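Local coordinates for protein monomethylamine methyltransferase mtmB1 (Methanosarcina barkeri, PDB 1TV4) that catalyses the transfer of the methyl group from monomethylamine to the corrinoid cofactor of its partner protein MtmC, a step in methanogenesis from methylamine, at residues Y13-V18 and V84-D89; F102-G107 and T225-V230; I156-M161 and M199-P204; I256-M261 and L287-S292. One frame throughout, in Å; residues are numbered along the deposited sequence. Where two conformers were deposited one is given.

Contact 1: residues Y13-V18 and V84-D89; sequences YDRAKV and VKYTED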
loop_
_atom_site.group_PDB
_atom_site.type_symbol
_atom_site.label_atom_id
_atom_site.label_comp_id
_atom_site.label_asym_id
_atom_site.label_seq_id
_atom_site.Cartn_x
_atom_site.Cartn_y
_atom_site.Cartn_z
ATOM N N TYR A 13 5.621 -26.486 -22.210
ATOM C CA TYR A 13 4.409 -26.592 -23.011
ATOM C C TYR A 13 4.776 -26.817 -24.474
ATOM O O TYR A 13 4.234 -27.708 -25.133
ATOM C CB TYR A 13 3.576 -25.314 -22.899
ATOM C CG TYR A 13 2.353 -25.317 -23.788
ATOM C CD1 TYR A 13 1.221 -26.059 -23.450
ATOM C CD2 TYR A 13 2.333 -24.587 -24.973
ATOM C CE1 TYR A 13 0.094 -26.070 -24.279
ATOM C CE2 TYR A 13 1.217 -24.593 -25.806
ATOM C CZ TYR A 13 0.103 -25.334 -25.453
ATOM O OH TYR A 13 -1.003 -25.334 -26.275
ATOM N N ASP A 14 5.694 -25.998 -24.976
ATOM C CA ASP A 14 6.136 -26.100 -26.360
ATOM C C ASP A 14 6.616 -27.510 -26.689
ATOM O O ASP A 14 6.198 -28.099 -27.684
ATOM C CB ASP A 14 7.265 -25.097 -26.629
ATOM C CG ASP A 14 6.782 -23.656 -26.636
ATOM O OD1 ASP A 14 7.635 -22.746 -26.618
ATOM O OD2 ASP A 14 5.554 -23.430 -26.670
ATOM N N ARG A 15 7.488 -28.054 -25.847
ATOM C CA ARG A 15 8.024 -29.392 -26.073
ATOM C C ARG A 15 6.997 -30.503 -25.890
ATOM O O ARG A 15 7.029 -31.510 -26.600
ATOM C CB ARG A 15 9.223 -29.633 -25.153
ATOM C CG ARG A 15 10.341 -28.636 -25.387
ATOM C CD ARG A 15 11.589 -28.957 -24.585
ATOM N NE ARG A 15 12.556 -27.868 -24.698
ATOM C CZ ARG A 15 13.742 -27.843 -24.102
ATOM N NH1 ARG A 15 14.130 -28.859 -23.339
ATOM N NH2 ARG A 15 14.534 -26.789 -24.256
ATOM N N ALA A 16 6.081 -30.317 -24.947
ATOM C CA ALA A 16 5.055 -31.315 -24.677
ATOM C C ALA A 16 4.114 -31.524 -25.860
ATOM O O ALA A 16 3.435 -32.550 -25.945
ATOM C CB ALA A 16 4.255 -30.914 -23.449
ATOM N N LYS A 17 4.066 -30.557 -26.768
ATOM C CA LYS A 17 3.185 -30.673 -27.922
ATOM C C LYS A 17 3.822 -31.405 -29.097
ATOM O O LYS A 17 3.118 -31.859 -29.998
ATOM C CB LYS A 17 2.712 -29.289 -28.377
ATOM C CG LYS A 17 1.831 -28.581 -27.364
ATOM C CD LYS A 17 0.982 -27.493 -28.007
ATOM C CE LYS A 17 1.828 -26.400 -28.643
ATOM N NZ LYS A 17 0.972 -25.335 -29.243
ATOM N N VAL A 18 5.144 -31.532 -29.084
ATOM C CA VAL A 18 5.845 -32.199 -30.177
ATOM C C VAL A 18 6.835 -33.272 -29.728
ATOM O O VAL A 18 7.598 -33.798 -30.539
ATOM C CB VAL A 18 6.609 -31.173 -31.037
ATOM C CG1 VAL A 18 5.641 -30.158 -31.613
ATOM C CG2 VAL A 18 7.665 -30.474 -30.195
ATOM N N VAL A 84 8.729 -34.844 -22.634
ATOM C CA VAL A 84 9.549 -33.639 -22.709
ATOM C C VAL A 84 10.955 -34.016 -22.257
ATOM O O VAL A 84 11.129 -34.599 -21.187
ATOM C CB VAL A 84 9.014 -32.518 -21.784
ATOM C CG1 VAL A 84 10.017 -31.368 -21.730
ATOM C CG2 VAL A 84 7.667 -32.028 -22.292
ATOM N N LYS A 85 11.949 -33.685 -23.074
ATOM C CA LYS A 85 13.340 -33.999 -22.763
ATOM C C LYS A 85 14.177 -32.753 -22.501
ATOM O O LYS A 85 14.033 -31.742 -23.187
ATOM C CB LYS A 85 13.972 -34.786 -23.918
ATOM C CG LYS A 85 13.393 -36.180 -24.112
ATOM C CD LYS A 85 13.882 -37.144 -23.040
ATOM C CE LYS A 85 15.294 -37.625 -23.331
ATOM N NZ LYS A 85 15.344 -38.435 -24.582
ATOM N N TYR A 86 15.050 -32.839 -21.503
ATOM C CA TYR A 86 15.944 -31.741 -21.154
ATOM C C TYR A 86 17.332 -32.099 -21.663
ATOM O O TYR A 86 17.610 -33.261 -21.959
ATOM C CB TYR A 86 16.044 -31.571 -19.635
ATOM C CG TYR A 86 14.739 -31.341 -18.921
ATOM C CD1 TYR A 86 14.249 -32.276 -18.007
ATOM C CD2 TYR A 86 14.007 -30.176 -19.130
ATOM C CE1 TYR A 86 13.064 -32.052 -17.317
ATOM C CE2 TYR A 86 12.821 -29.943 -18.446
ATOM C CZ TYR A 86 12.356 -30.882 -17.543
ATOM O OH TYR A 86 11.185 -30.645 -16.867
ATOM N N THR A 87 18.201 -31.101 -21.768
ATOM C CA THR A 87 19.575 -31.346 -22.175
ATOM C C THR A 87 20.365 -31.231 -20.878
ATOM O O THR A 87 19.862 -30.689 -19.890
ATOM C CB THR A 87 20.092 -30.293 -23.174
ATOM O OG1 THR A 87 20.151 -29.012 -22.536
ATOM C CG2 THR A 87 19.180 -30.219 -24.391
ATOM N N GLU A 88 21.592 -31.737 -20.869
ATOM C CA GLU A 88 22.411 -31.676 -19.666
ATOM C C GLU A 88 22.681 -30.233 -19.255
ATOM O O GLU A 88 22.665 -29.905 -18.068
ATOM C CB GLU A 88 23.743 -32.391 -19.889
ATOM C CG GLU A 88 24.514 -32.637 -18.610
ATOM C CD GLU A 88 25.862 -33.276 -18.864
ATOM O OE1 GLU A 88 25.952 -34.124 -19.778
ATOM O OE2 GLU A 88 26.827 -32.938 -18.145
ATOM N N ASP A 89 22.928 -29.375 -20.239
ATOM C CA ASP A 89 23.212 -27.972 -19.957
ATOM C C ASP A 89 22.024 -27.242 -19.344
ATOM O O ASP A 89 22.202 -26.375 -18.489
ATOM C CB ASP A 89 23.652 -27.241 -21.226
ATOM C CG ASP A 89 24.986 -27.735 -21.751
ATOM O OD1 ASP A 89 25.846 -28.121 -20.931
ATOM O OD2 ASP A 89 25.177 -27.721 -22.984
#
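Arg15 reaches across to Val84 and Lys85, its aliphatic part lying against the valine and its guanidinium going on to the backbone beyond. Near the root of the side chain, Arg15 CB packs at 3.9 Å from Val84 CG1, the two side chains crossing at about a right angle. The chain then runs straight from CG to NE (chi2 -174°, chi3 -172°), which carries the guanidinium past Val84 to the carbonyl of Lys85. There Arg15 NH1 lies 2.9 Å from Lys85 O, with the oxygen at the edge of the guanidinium and near its plane; the N-H is bent to 129°, so this is a weak bond. The stronger hold on the same group is Glu90, which forms a salt bridge with NH2. The other branch of Val84 serves the next residue of the helix: CG2 sits 3.5 Å from Ala16 N and 3.8 Å from Ala16 CB. The Tyr86 side chain packs on Phe12 of the same helix, and its hydroxyl bonds to Asn284. Further along, Thr87 caps the start of helix 88-95, the helix that supplies Glu90. The contact thus fits the end of helix 9-16 against the chain between strand 82-84 and helix 88-95. Strand 75-77, which pairs with 82-84, gives Ala16 a neighbour in Cys77, while Tyr86 leans on Leu287 and Met288 of helix 271-288.

Contact 2: residues F102-G107 and T225-V230; sequences FVLGTG and TDSHEV. With BG3 (3-methyl-5-sulfo-pyrrolidine-2-carboxylic acid), chain L.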
loop_
_atom_site.group_PDB
_atom_site.type_symbol
_atom_site.label_atom_id
_atom_site.label_comp_id
_atom_site.label_asym_id
_atom_site.label_seq_id
_atom_site.Cartn_x
_atom_site.Cartn_y
_atom_site.Cartn_z
ATOM N N PHE A 102 14.592 -17.335 1.350
ATOM C CA PHE A 102 13.401 -16.520 1.180
ATOM C C PHE A 102 12.699 -16.335 2.515
ATOM O O PHE A 102 12.996 -17.028 3.489
ATOM C CB PHE A 102 12.460 -17.142 0.138
ATOM C CG PHE A 102 12.037 -18.549 0.453
ATOM C CD1 PHE A 102 10.983 -18.797 1.328
ATOM C CD2 PHE A 102 12.694 -19.628 -0.129
ATOM C CE1 PHE A 102 10.588 -20.102 1.619
ATOM C CE2 PHE A 102 12.311 -20.935 0.154
ATOM C CZ PHE A 102 11.256 -21.174 1.029
ATOM N N VAL A 103 11.787 -15.374 2.557
ATOM C CA VAL A 103 11.046 -15.070 3.767
ATOM C C VAL A 103 9.595 -15.479 3.592
ATOM O O VAL A 103 9.015 -15.296 2.518
ATOM C CB VAL A 103 11.098 -13.552 4.083
ATOM C CG1 VAL A 103 10.265 -13.242 5.324
ATOM C CG2 VAL A 103 12.541 -13.117 4.292
ATOM N N LEU A 104 9.024 -16.055 4.643
ATOM C CA LEU A 104 7.627 -16.461 4.634
ATOM C C LEU A 104 6.931 -15.639 5.710
ATOM O O LEU A 104 7.501 -15.392 6.772
ATOM C CB LEU A 104 7.490 -17.954 4.954
ATOM C CG LEU A 104 8.057 -18.928 3.919
ATOM C CD1 LEU A 104 7.898 -20.361 4.429
ATOM C CD2 LEU A 104 7.322 -18.753 2.593
ATOM N N GLY A 105 5.706 -15.203 5.430
ATOM C CA GLY A 105 4.977 -14.410 6.402
ATOM C C GLY A 105 5.372 -12.945 6.350
ATOM O O GLY A 105 6.226 -12.554 5.555
ATOM N N THR A 106 4.765 -12.139 7.218
ATOM C CA THR A 106 5.033 -10.706 7.257
ATOM C C THR A 106 5.084 -10.179 8.688
ATOM O O THR A 106 4.747 -10.889 9.638
ATOM C CB THR A 106 3.935 -9.925 6.515
ATOM O OG1 THR A 106 2.668 -10.204 7.127
ATOM C CG2 THR A 106 3.876 -10.333 5.050
ATOM N N GLY A 107 5.502 -8.923 8.827
ATOM C CA GLY A 107 5.577 -8.295 10.134
ATOM C C GLY A 107 6.432 -9.044 11.131
ATOM O O GLY A 107 7.434 -9.664 10.779
ATOM N N THR A 225 4.200 -13.703 -0.119
ATOM C CA THR A 225 5.000 -14.188 0.998
ATOM C C THR A 225 4.502 -15.535 1.534
ATOM O O THR A 225 4.930 -15.988 2.597
ATOM C CB THR A 225 5.022 -13.164 2.142
ATOM O OG1 THR A 225 3.690 -12.704 2.391
ATOM C CG2 THR A 225 5.902 -11.972 1.770
ATOM N N ASP A 226 3.589 -16.165 0.800
ATOM C CA ASP A 226 3.074 -17.481 1.182
ATOM C C ASP A 226 3.620 -18.493 0.177
ATOM O O ASP A 226 3.960 -18.124 -0.946
ATOM C CB ASP A 226 1.544 -17.512 1.129
ATOM C CG ASP A 226 0.904 -16.567 2.118
ATOM O OD1 ASP A 226 1.295 -16.589 3.308
ATOM O OD2 ASP A 226 -0.003 -15.813 1.705
ATOM N N SER A 227 3.710 -19.759 0.578
ATOM C CA SER A 227 4.199 -20.800 -0.325
ATOM C C SER A 227 3.053 -21.237 -1.226
ATOM O O SER A 227 1.984 -21.604 -0.733
ATOM C CB SER A 227 4.717 -22.005 0.465
ATOM O OG SER A 227 5.915 -21.687 1.148
ATOM N N HIS A 228 3.283 -21.202 -2.538
ATOM C CA HIS A 228 2.268 -21.581 -3.520
ATOM C C HIS A 228 2.574 -22.962 -4.055
ATOM O O HIS A 228 3.608 -23.198 -4.668
ATOM C CB HIS A 228 2.217 -20.544 -4.634
ATOM C CG HIS A 228 1.801 -19.195 -4.145
ATOM N ND1 HIS A 228 0.630 -18.586 -4.539
ATOM C CD2 HIS A 228 2.366 -18.373 -3.231
ATOM C CE1 HIS A 228 0.492 -17.445 -3.887
ATOM N NE2 HIS A 228 1.531 -17.292 -3.088
ATOM N N GLU A 229 1.641 -23.877 -3.821
ATOM C CA GLU A 229 1.802 -25.268 -4.210
ATOM C C GLU A 229 1.416 -25.650 -5.635
ATOM O O GLU A 229 0.374 -25.247 -6.148
ATOM C CB GLU A 229 1.032 -26.140 -3.216
ATOM C CG GLU A 229 1.080 -27.627 -3.495
ATOM C CD GLU A 229 0.902 -28.451 -2.231
ATOM O OE1 GLU A 229 0.075 -28.061 -1.376
ATOM O OE2 GLU A 229 1.589 -29.489 -2.094
ATOM N N VAL A 230 2.283 -26.439 -6.262
ATOM C CA VAL A 230 2.058 -26.941 -7.610
ATOM C C VAL A 230 2.482 -28.404 -7.451
ATOM O O VAL A 230 3.534 -28.690 -6.878
ATOM C CB VAL A 230 2.918 -26.223 -8.681
ATOM C CG1 VAL A 230 4.389 -26.381 -8.392
ATOM C CG2 VAL A 230 2.572 -26.789 -10.060
HETATM C C1 BG3 L . 1.563 -29.712 1.890
HETATM C C2 BG3 L . 0.508 -30.704 1.294
HETATM C C3 BG3 L . -0.875 -30.194 1.017
HETATM C C4 BG3 L . -1.485 -31.441 0.445
HETATM C C5 BG3 L . -0.311 -31.716 -0.550
HETATM C C6 BG3 L . -1.613 -29.817 2.243
HETATM O O1 BG3 L . 2.141 -29.920 2.959
HETATM N N1 BG3 L . 1.014 -31.250 0.026
HETATM S S1 BG3 L . -0.236 -33.459 -0.973
HETATM O O2 BG3 L . -1.544 -33.850 -1.533
HETATM O O3 BG3 L . 0.873 -33.654 -1.921
HETATM O O4 BG3 L . -0.010 -34.226 0.264
#
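Leu104 and Gly105 meet Thr225 in a short contact between the end of a hairpin strand and the loop leading into barrel strand 227-231; the hairpin is the small antiparallel pair 102-104 and 111-113. One backbone bond joins the two: Gly105 N gives its hydrogen to Thr225 O at 3.0 Å, nearly straight at 165°. The same oxygen also receives a CA-H...O contact from Leu104 CA at 3.4 Å. Gly105 has a phi of 83° and a psi of -179°, a combination at which any CB would press on the carbonyl oxygen of Leu104. The methyl groups of Leu104 extend along the next residues, CD2 coming within 3.6 Å of Ser227 OG, a hydroxyl bonded to Trp293 NE1. On the outer side Thr106 and Thr225 cross at about a right angle, with Thr106 CG2 3.6 Å from Thr225 OG1. Two residues on from Ser227, Glu229 faces the pocket: in one of its two conformers OE2 accepts a bond from BG3 N1 at 2.8 Å. Phe102 and Leu104 both lean on Ile255, consistent with a hairpin lying over the N-terminal end of a TIM barrel; the pocket, marked by BG3, lies toward the opposite, C-terminal end of the strands, as is usual for this fold.

Contact 3: residues I156-M161 and M199-P204; sequences IVNGVM and MGVKGP. With BG3 (3-methyl-5-sulfo-pyrrolidine-2-carboxylic acid), chain L.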
loop_
_atom_site.group_PDB
_atom_site.type_symbol
_atom_site.label_atom_id
_atom_site.label_comp_id
_atom_site.label_asym_id
_atom_site.label_seq_id
_atom_site.Cartn_x
_atom_site.Cartn_y
_atom_site.Cartn_z
ATOM N N ILE A 156 1.820 -21.923 8.573
ATOM C CA ILE A 156 0.664 -22.812 8.547
ATOM C C ILE A 156 0.512 -23.532 7.211
ATOM O O ILE A 156 0.713 -22.933 6.159
ATOM C CB ILE A 156 -0.653 -22.017 8.774
ATOM C CG1 ILE A 156 -0.606 -21.256 10.106
ATOM C CG2 ILE A 156 -1.851 -22.963 8.715
ATOM C CD1 ILE A 156 -0.556 -22.144 11.342
ATOM N N VAL A 157 0.191 -24.824 7.251
ATOM C CA VAL A 157 -0.085 -25.557 6.017
ATOM C C VAL A 157 -1.598 -25.772 6.083
ATOM O O VAL A 157 -2.116 -26.422 6.997
ATOM C CB VAL A 157 0.674 -26.912 5.917
ATOM C CG1 VAL A 157 0.500 -27.733 7.182
ATOM C CG2 VAL A 157 0.165 -27.680 4.703
ATOM N N ASN A 158 -2.301 -25.193 5.114
ATOM C CA ASN A 158 -3.757 -25.224 5.064
ATOM C C ASN A 158 -4.476 -26.567 5.021
ATOM O O ASN A 158 -4.022 -27.522 4.390
ATOM C CB ASN A 158 -4.255 -24.406 3.868
ATOM C CG ASN A 158 -3.745 -22.976 3.878
ATOM O OD1 ASN A 158 -3.014 -22.570 4.785
ATOM N ND2 ASN A 158 -4.129 -22.207 2.866
ATOM N N GLY A 159 -5.625 -26.602 5.687
ATOM C CA GLY A 159 -6.469 -27.779 5.670
ATOM C C GLY A 159 -7.449 -27.544 4.530
ATOM O O GLY A 159 -7.381 -26.510 3.860
ATOM N N VAL A 160 -8.360 -28.485 4.306
ATOM C CA VAL A 160 -9.345 -28.372 3.235
ATOM C C VAL A 160 -10.744 -28.145 3.802
ATOM O O VAL A 160 -11.152 -28.835 4.727
ATOM C CB VAL A 160 -9.344 -29.665 2.368
ATOM C CG1 VAL A 160 -10.610 -29.753 1.527
ATOM C CG2 VAL A 160 -8.116 -29.676 1.473
ATOM N N MET A 161 -11.471 -27.173 3.251
ATOM C CA MET A 161 -12.831 -26.886 3.706
ATOM C C MET A 161 -13.777 -27.961 3.162
ATOM O O MET A 161 -13.864 -28.140 1.949
ATOM C CB MET A 161 -13.300 -25.516 3.191
ATOM C CG MET A 161 -12.446 -24.325 3.634
ATOM S SD MET A 161 -13.188 -22.726 3.163
ATOM C CE MET A 161 -14.454 -22.563 4.446
ATOM N N MET A 199 1.582 -14.650 10.090
ATOM C CA MET A 199 2.110 -15.978 9.799
ATOM C C MET A 199 1.916 -16.329 8.327
ATOM O O MET A 199 0.852 -16.088 7.758
ATOM C CB MET A 199 1.417 -17.038 10.655
ATOM C CG MET A 199 1.799 -17.011 12.120
ATOM S SD MET A 199 0.995 -18.367 12.996
ATOM C CE MET A 199 2.114 -19.741 12.606
ATOM N N GLY A 200 2.951 -16.890 7.713
ATOM C CA GLY A 200 2.839 -17.282 6.318
ATOM C C GLY A 200 2.080 -18.596 6.245
ATOM O O GLY A 200 2.029 -19.338 7.226
ATOM N N VAL A 201 1.484 -18.890 5.094
ATOM C CA VAL A 201 0.743 -20.135 4.932
ATOM C C VAL A 201 1.231 -20.878 3.692
ATOM O O VAL A 201 2.101 -20.392 2.962
ATOM C CB VAL A 201 -0.787 -19.882 4.764
ATOM C CG1 VAL A 201 -1.300 -18.974 5.874
ATOM C CG2 VAL A 201 -1.082 -19.280 3.395
ATOM N N LYS A 202 0.677 -22.066 3.471
ATOM C CA LYS A 202 1.016 -22.867 2.301
ATOM C C LYS A 202 -0.291 -23.408 1.745
ATOM O O LYS A 202 -1.081 -24.007 2.474
ATOM C CB LYS A 202 1.958 -24.024 2.669
ATOM C CG LYS A 202 2.506 -24.780 1.455
ATOM C CD LYS A 202 1.665 -26.011 1.086
ATOM C CE LYS A 202 2.195 -27.271 1.776
ATOM N NZ LYS A 202 1.503 -28.513 1.304
ATOM N N GLY A 203 -0.523 -23.161 0.459
ATOM C CA GLY A 203 -1.734 -23.626 -0.195
ATOM C C GLY A 203 -1.659 -23.227 -1.660
ATOM O O GLY A 203 -0.556 -23.006 -2.164
ATOM N N PRO A 204 -2.793 -23.139 -2.379
ATOM C CA PRO A 204 -4.158 -23.400 -1.907
ATOM C C PRO A 204 -4.385 -24.910 -1.822
ATOM O O PRO A 204 -3.690 -25.680 -2.485
ATOM C CB PRO A 204 -5.020 -22.725 -2.966
ATOM C CG PRO A 204 -4.234 -22.958 -4.222
ATOM C CD PRO A 204 -2.791 -22.724 -3.797
HETATM C C1 BG3 L . 1.563 -29.712 1.890
HETATM C C2 BG3 L . 0.508 -30.704 1.294
HETATM C C3 BG3 L . -0.875 -30.194 1.017
HETATM C C4 BG3 L . -1.485 -31.441 0.445
HETATM C C5 BG3 L . -0.311 -31.716 -0.550
HETATM C C6 BG3 L . -1.613 -29.817 2.243
HETATM O O1 BG3 L . 2.141 -29.920 2.959
HETATM N N1 BG3 L . 1.014 -31.250 0.026
HETATM S S1 BG3 L . -0.236 -33.459 -0.973
HETATM O O2 BG3 L . -1.544 -33.850 -1.533
HETATM O O3 BG3 L . 0.873 -33.654 -1.921
HETATM O O4 BG3 L . -0.010 -34.226 0.264
#
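Ile156 and Val157 pair with Val201 and Lys202 as neighbouring parallel barrel strands, and this end is the tight one. Ile156 N bonds to Gly200 O at 2.9 Å, and Asn158 N to Lys202 O at 3.1 Å, both in the carbonyl plane. Ile156 CD1 touches Met199 CE; the bend at chi3 (82°) turns that methyl toward it. Asn158 lays its amide beside the strand, OD1 3.5 Å from Val201 CB, while ND2 bonds to Glu183; an alanine here would probably leave that glutamate without this donor and open a gap beside Val201. Beyond Asn158 the partners separate: Gly159 to Met161 diverge from Gly203 and the cis-bonded Pro204, though the chain stays largely buried. On the pocket face Val157 CG2 runs alongside Lys202 CE at 3.6 Å. Lys202 NZ is covalently bound to BG3 C1 at 1.3 Å, an amide length, and in one of the modelled conformers also bonds to Glu229 OE1. Lysine and ring together read as pyrrolysine, with the sulfo group on C5 consistent with sulfite added to its imine carbon.

Contact 4: residues I256-M261 and L287-S292; sequences IMDEQM and LMSSAS. With BG3 (3-methyl-5-sulfo-pyrrolidine-2-carboxylic acid), chain L.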
loop_
_atom_site.group_PDB
_atom_site.type_symbol
_atom_site.label_atom_id
_atom_site.label_comp_id
_atom_site.label_asym_id
_atom_site.label_seq_id
_atom_site.Cartn_x
_atom_site.Cartn_y
_atom_site.Cartn_z
ATOM N N ILE A 256 7.214 -20.162 -4.860
ATOM C CA ILE A 256 6.679 -21.408 -5.405
ATOM C C ILE A 256 7.182 -22.668 -4.714
ATOM O O ILE A 256 8.385 -22.882 -4.580
ATOM C CB ILE A 256 7.004 -21.529 -6.923
ATOM C CG1 ILE A 256 6.305 -20.406 -7.694
ATOM C CG2 ILE A 256 6.562 -22.902 -7.459
ATOM C CD1 ILE A 256 6.626 -20.392 -9.184
ATOM N N MET A 257 6.241 -23.497 -4.272
ATOM C CA MET A 257 6.589 -24.757 -3.633
ATOM C C MET A 257 6.119 -25.901 -4.528
ATOM O O MET A 257 4.924 -26.188 -4.603
ATOM C CB MET A 257 5.920 -24.903 -2.266
ATOM C CG MET A 257 6.282 -26.221 -1.573
ATOM S SD MET A 257 5.094 -26.734 -0.318
ATOM C CE MET A 257 3.849 -27.504 -1.362
ATOM N N ASP A 258 7.065 -26.530 -5.216
ATOM C CA ASP A 258 6.773 -27.665 -6.090
ATOM C C ASP A 258 6.764 -28.892 -5.185
ATOM O O ASP A 258 7.634 -29.044 -4.335
ATOM C CB ASP A 258 7.871 -27.796 -7.147
ATOM C CG ASP A 258 7.813 -29.120 -7.894
ATOM O OD1 ASP A 258 7.306 -29.144 -9.035
ATOM O OD2 ASP A 258 8.271 -30.135 -7.333
ATOM N N GLU A 259 5.769 -29.762 -5.362
ATOM C CA GLU A 259 5.642 -30.972 -4.544
ATOM C C GLU A 259 5.586 -32.236 -5.397
ATOM O O GLU A 259 5.095 -32.214 -6.522
ATOM C CB GLU A 259 4.373 -30.881 -3.681
ATOM C CG GLU A 259 4.042 -32.108 -2.806
ATOM C CD GLU A 259 3.330 -33.230 -3.566
ATOM O OE1 GLU A 259 2.498 -32.918 -4.446
ATOM O OE2 GLU A 259 3.584 -34.419 -3.272
ATOM N N GLN A 260 6.109 -33.331 -4.856
ATOM C CA GLN A 260 6.073 -34.621 -5.539
ATOM C C GLN A 260 6.190 -35.656 -4.431
ATOM O O GLN A 260 7.023 -35.530 -3.535
ATOM C CB GLN A 260 7.222 -34.769 -6.547
ATOM C CG GLN A 260 6.923 -35.772 -7.685
ATOM C CD GLN A 260 7.237 -37.219 -7.327
ATOM O OE1 GLN A 260 6.540 -38.147 -7.757
ATOM N NE2 GLN A 260 8.299 -37.421 -6.558
ATOM N N MET A 261 5.338 -36.673 -4.477
ATOM C CA MET A 261 5.359 -37.718 -3.466
ATOM C C MET A 261 5.595 -39.072 -4.128
ATOM O O MET A 261 4.650 -39.774 -4.493
ATOM C CB MET A 261 4.041 -37.703 -2.681
ATOM C CG MET A 261 2.784 -37.641 -3.537
ATOM S SD MET A 261 1.287 -37.320 -2.558
ATOM C CE MET A 261 1.055 -38.891 -1.742
ATOM N N LEU A 287 13.536 -26.889 -12.307
ATOM C CA LEU A 287 13.660 -26.809 -13.749
ATOM C C LEU A 287 12.302 -26.510 -14.392
ATOM O O LEU A 287 12.106 -25.462 -15.012
ATOM C CB LEU A 287 14.230 -28.140 -14.254
ATOM C CG LEU A 287 14.683 -28.363 -15.691
ATOM C CD1 LEU A 287 15.718 -27.336 -16.110
ATOM C CD2 LEU A 287 15.266 -29.770 -15.776
ATOM N N MET A 288 11.361 -27.432 -14.218
ATOM C CA MET A 288 10.025 -27.303 -14.782
ATOM C C MET A 288 9.126 -26.302 -14.058
ATOM O O MET A 288 8.408 -25.528 -14.692
ATOM C CB MET A 288 9.348 -28.680 -14.783
ATOM C CG MET A 288 7.905 -28.695 -15.249
ATOM S SD MET A 288 7.153 -30.341 -15.028
ATOM C CE MET A 288 6.623 -30.247 -13.324
ATOM N N SER A 289 9.178 -26.312 -12.730
ATOM C CA SER A 289 8.323 -25.448 -11.925
ATOM C C SER A 289 8.933 -24.149 -11.401
ATOM O O SER A 289 8.242 -23.396 -10.713
ATOM C CB SER A 289 7.786 -26.245 -10.737
ATOM O OG SER A 289 7.225 -27.474 -11.168
ATOM N N SER A 290 10.201 -23.885 -11.713
ATOM C CA SER A 290 10.866 -22.666 -11.229
ATOM C C SER A 290 10.636 -22.537 -9.719
ATOM O O SER A 290 10.466 -21.435 -9.191
ATOM C CB SER A 290 10.295 -21.423 -11.923
ATOM O OG SER A 290 10.511 -21.444 -13.324
ATOM N N ALA A 291 10.644 -23.670 -9.028
ATOM C CA ALA A 291 10.393 -23.695 -7.591
ATOM C C ALA A 291 11.362 -22.906 -6.723
ATOM O O ALA A 291 12.547 -22.796 -7.039
ATOM C CB ALA A 291 10.362 -25.136 -7.105
ATOM N N SER A 292 10.831 -22.358 -5.627
ATOM C CA SER A 292 11.633 -21.642 -4.636
ATOM C C SER A 292 12.114 -22.764 -3.716
ATOM O O SER A 292 13.245 -22.756 -3.233
ATOM C CB SER A 292 10.769 -20.657 -3.845
ATOM O OG SER A 292 10.276 -19.630 -4.688
HETATM C C1 BG3 L . 1.563 -29.712 1.890
HETATM C C2 BG3 L . 0.508 -30.704 1.294
HETATM C C3 BG3 L . -0.875 -30.194 1.017
HETATM C C4 BG3 L . -1.485 -31.441 0.445
HETATM C C5 BG3 L . -0.311 -31.716 -0.550
HETATM C C6 BG3 L . -1.613 -29.817 2.243
HETATM O O1 BG3 L . 2.141 -29.920 2.959
HETATM N N1 BG3 L . 1.014 -31.250 0.026
HETATM S S1 BG3 L . -0.236 -33.459 -0.973
HETATM O O2 BG3 L . -1.544 -33.850 -1.533
HETATM O O3 BG3 L . 0.873 -33.654 -1.921
HETATM O O4 BG3 L . -0.010 -34.226 0.264
#
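The carboxylate of Asp258 takes the hydroxyl of Ser289 on one oxygen: OG donates to OD1 at 2.7 Å, arriving from the anti side and 24° out of the carboxylate plane. The other oxygen, OD2, accepts from His294 ND1 and Gln232 NE2, so both ends of the flat group are gripped and its rotation is fixed. At the stem of the side chain, Asp258 CB rests 3.6 Å from Ala291 CB. A leucine in its place would probably leave Ser289, His294 and Gln232 without their shared acceptor in a buried setting. All this lies in a beta-alpha-beta crossover of the TIM barrel, from strand 255-259 through helix 271-288 to strand 293-300; Ser290, with a phi of 49°, turns the chain out of the helix. Ile256 meets the loop just before strand 293-300 twice, both times through Ser292. Its oxygen receives Ser292 N at 2.7 Å, and its N bonds to Ser292 OG at 3.1 Å, a hydroxyl also tied to Gln99. The isoleucine branches spread over the turn, CG2 and CD1 each 3.7 Å from Ser289 O. On the pocket side, Met261 SD lies 3.7 Å from BG3 O3 in one of its two conformers. At the outer turn, Arg108 of the third subunit bonds to Ser290 O and packs on Ile256.

Contacts 2, 3 and 4 all reach the barrel sheet, whose strands 201-203, 227-231 and 255-259 stand side by side, and each includes residues that touch BG3. Contact 3 is strand against strand and wholly buried; contact 4 is equally buried but joins a strand to the turn after a helix, with polar side chains doing much of the work. Contact 2 is partly exposed, with a single backbone bond between its two segments. Contact 1 lies farthest out, its centre about 32 Å from that of contact 3, and combines apolar packing with one weak arginine-to-carbonyl bond, the arginine's salt bridge going outside the contact. It still meets contact 4, through Tyr86 against Leu287 and Met288.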